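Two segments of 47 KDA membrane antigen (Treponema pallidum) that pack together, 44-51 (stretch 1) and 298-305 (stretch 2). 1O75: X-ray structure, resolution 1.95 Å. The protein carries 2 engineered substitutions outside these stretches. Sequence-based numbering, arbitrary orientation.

Stretch 1 (44-51) DLDAGMFD
Stretch 2, residues 298-305: INYGFDRF

Stretch 1 has no regular helix or strand. It runs alongside stretch 2 in the same direction: CA atoms pair Ala 47 with Phe 302 (4.2 Å), Gly 48 with Asp 303 (4.8 Å) and Met 49 with Arg 304 (4.7 Å). Together they bury 488 Å². Phi/psi are -97/12 at Ala 47, -93/-145 at Gly 48, -92/-127 at Met 49 and -74/145 at Phe 302. Stretch 2 makes a type I turn from Asn 299 to Phe 302, closed by Phe 302 N to Asn 299 O (3.1 Å). A short 3-10 segment follows at 303-304.

The Asp 303 N to Ala 47 O hydrogen bond is 2.8 Å and nearly linear (169°). Next to it, Arg 304 N donates to Gly 48 O (3.1 Å, 136°). Asp 303 itself, chi1 m (-64°), is exposed.

Buried Arg 304 contributes most, with 120 Å² covered. Its chi1 is p (62°), chi2 and chi3 are t (-173°, 171°), and chi4 is -78°; this extended chain carries the guanidinium to the carbonyls of stretch 1. Arg 304 NH1 and NH2 both donate to Asp 46 O at 3.0 Å, and NH1 makes a weak hydrogen bond to Gly 48 O at 3.1 Å. Both oxygens lie near the guanidinium plane, where its N-H groups point. Asp 46, chi1 t (174°), adds a salt bridge, Asp 46 OD1 to Arg 304 NH1 at 3.5 Å. Arg 304 CD lies over a face of the buried Phe 50 ring (chi1 -65°, chi2 87°).

Phe 302, also buried, chi1 m (-69°) and chi2 -5°, receives Ala 47 CA over one face, 3.8 Å from the ring centroid and 29° off its normal. The small Ala 47 side chain fits closely, CB to Phe 302 CD1 at 3.4 Å, while Leu 45 (m, t) places CB 3.9 Å from Phe 302 CZ. Met 49 has CA-to-CB pointing away, yet its m, m, m chain brings SD within 3.5 Å of Asp 303 O.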

# COMPACT_ATOMS: atom_id res chain seq x y z
N ASP B 44 5.55 21.40 -11.36
CA ASP B 44 4.66 21.79 -12.46
C ASP B 44 3.65 20.69 -12.77
O ASP B 44 3.95 19.50 -12.63
CB ASP B 44 5.45 22.03 -13.74
CG ASP B 44 6.05 23.41 -13.81
OD1 ASP B 44 5.80 24.20 -12.87
OD2 ASP B 44 6.76 23.69 -14.80
N LEU B 45 2.47 21.08 -13.20
CA LEU B 45 1.46 20.12 -13.59
C LEU B 45 1.44 20.18 -15.11
O LEU B 45 1.85 21.19 -15.68
CB LEU B 45 0.10 20.50 -13.02
CG LEU B 45 0.03 20.50 -11.50
CD1 LEU B 45 -1.35 20.92 -11.03
CD2 LEU B 45 0.39 19.10 -10.98
N ASP B 46 1.01 19.11 -15.77
CA ASP B 46 0.91 19.09 -17.23
C ASP B 46 -0.52 19.61 -17.44
O ASP B 46 -1.46 18.83 -17.55
CB ASP B 46 1.02 17.66 -17.78
CG ASP B 46 0.77 17.59 -19.28
OD1 ASP B 46 0.34 18.60 -19.88
OD2 ASP B 46 1.01 16.51 -19.86
N ALA B 47 -0.66 20.93 -17.50
CA ALA B 47 -1.97 21.54 -17.62
C ALA B 47 -2.43 21.93 -19.02
O ALA B 47 -3.42 22.63 -19.17
CB ALA B 47 -2.02 22.77 -16.70
N GLY B 48 -1.73 21.46 -20.04
CA GLY B 48 -2.11 21.82 -21.40
C GLY B 48 -3.03 20.85 -22.10
O GLY B 48 -3.92 20.24 -21.49
N MET B 49 -2.82 20.73 -23.40
CA MET B 49 -3.59 19.85 -24.24
C MET B 49 -2.92 18.47 -24.36
O MET B 49 -2.62 17.87 -23.33
CB MET B 49 -3.81 20.50 -25.61
CG MET B 49 -4.75 21.74 -25.54
SD MET B 49 -6.46 21.30 -24.98
CE MET B 49 -7.05 20.43 -26.43
N PHE B 50 -2.70 17.98 -25.57
CA PHE B 50 -2.12 16.64 -25.72
C PHE B 50 -0.68 16.50 -26.19
O PHE B 50 -0.27 15.40 -26.61
CB PHE B 50 -3.05 15.78 -26.58
CG PHE B 50 -4.39 15.51 -25.92
CD1 PHE B 50 -5.44 16.41 -26.07
CD2 PHE B 50 -4.54 14.41 -25.07
CE1 PHE B 50 -6.65 16.21 -25.38
CE2 PHE B 50 -5.74 14.20 -24.37
CZ PHE B 50 -6.79 15.10 -24.52
N ASP B 51 0.09 17.57 -26.11
CA ASP B 51 1.50 17.56 -26.50
C ASP B 51 2.26 16.62 -25.57
O ASP B 51 1.81 16.36 -24.46
CB ASP B 51 2.09 18.96 -26.35
CG ASP B 51 1.27 20.00 -27.05
OD1 ASP B 51 1.71 20.46 -28.13
OD2 ASP B 51 0.18 20.34 -26.53
N ILE B 298 -8.39 14.13 -12.31
CA ILE B 298 -8.72 15.23 -13.19
C ILE B 298 -8.43 16.55 -12.49
O ILE B 298 -8.50 16.64 -11.27
CB ILE B 298 -10.21 15.17 -13.60
CG1 ILE B 298 -10.50 16.17 -14.72
CG2 ILE B 298 -11.12 15.46 -12.37
CD1 ILE B 298 -11.95 16.07 -15.24
N ASN B 299 -8.03 17.54 -13.26
CA ASN B 299 -7.82 18.88 -12.71
C ASN B 299 -8.68 19.75 -13.62
O ASN B 299 -8.39 19.87 -14.80
CB ASN B 299 -6.37 19.35 -12.80
CG ASN B 299 -6.18 20.72 -12.18
OD1 ASN B 299 -6.72 21.71 -12.70
ND2 ASN B 299 -5.43 20.80 -11.08
N TYR B 300 -9.73 20.34 -13.07
CA TYR B 300 -10.66 21.12 -13.88
C TYR B 300 -10.01 22.27 -14.64
O TYR B 300 -10.57 22.76 -15.62
CB TYR B 300 -11.79 21.65 -12.99
CG TYR B 300 -12.47 20.55 -12.20
CD1 TYR B 300 -12.73 20.70 -10.83
CD2 TYR B 300 -12.86 19.35 -12.82
CE1 TYR B 300 -13.36 19.70 -10.10
CE2 TYR B 300 -13.49 18.33 -12.10
CZ TYR B 300 -13.74 18.52 -10.74
OH TYR B 300 -14.37 17.53 -10.02
N GLY B 301 -8.83 22.68 -14.20
CA GLY B 301 -8.16 23.78 -14.86
C GLY B 301 -7.24 23.44 -16.02
O GLY B 301 -6.70 24.35 -16.65
N PHE B 302 -7.06 22.16 -16.33
CA PHE B 302 -6.19 21.79 -17.45
C PHE B 302 -6.90 22.10 -18.75
O PHE B 302 -8.11 21.94 -18.85
CB PHE B 302 -5.85 20.29 -17.43
CG PHE B 302 -4.96 19.86 -16.27
CD1 PHE B 302 -4.41 20.79 -15.38
CD2 PHE B 302 -4.65 18.51 -16.10
CE1 PHE B 302 -3.56 20.37 -14.33
CE2 PHE B 302 -3.82 18.08 -15.08
CZ PHE B 302 -3.27 19.01 -14.18
N ASP B 303 -6.16 22.51 -19.77
CA ASP B 303 -6.81 22.82 -21.04
C ASP B 303 -7.56 21.64 -21.65
O ASP B 303 -8.62 21.82 -22.25
CB ASP B 303 -5.80 23.33 -22.06
CG ASP B 303 -5.16 24.65 -21.65
OD1 ASP B 303 -5.75 25.39 -20.84
OD2 ASP B 303 -4.06 24.94 -22.16
N ARG B 304 -7.02 20.42 -21.49
CA ARG B 304 -7.70 19.27 -22.07
C ARG B 304 -8.99 18.90 -21.35
O ARG B 304 -9.73 18.02 -21.80
CB ARG B 304 -6.77 18.04 -22.13
CG ARG B 304 -6.24 17.51 -20.78
CD ARG B 304 -5.18 16.38 -21.03
NE ARG B 304 -4.50 16.01 -19.79
CZ ARG B 304 -3.52 16.72 -19.22
NH1 ARG B 304 -3.09 17.82 -19.80
NH2 ARG B 304 -3.04 16.38 -18.02
N PHE B 305 -9.26 19.56 -20.22
CA PHE B 305 -10.48 19.33 -19.44
C PHE B 305 -11.33 20.61 -19.35
O PHE B 305 -12.19 20.75 -18.48
CB PHE B 305 -10.14 18.82 -18.03
CG PHE B 305 -9.37 17.52 -18.03
CD1 PHE B 305 -9.80 16.46 -18.81
CD2 PHE B 305 -8.21 17.37 -17.25
CE1 PHE B 305 -9.08 15.25 -18.84
CE2 PHE B 305 -7.48 16.16 -17.27
CZ PHE B 305 -7.91 15.10 -18.06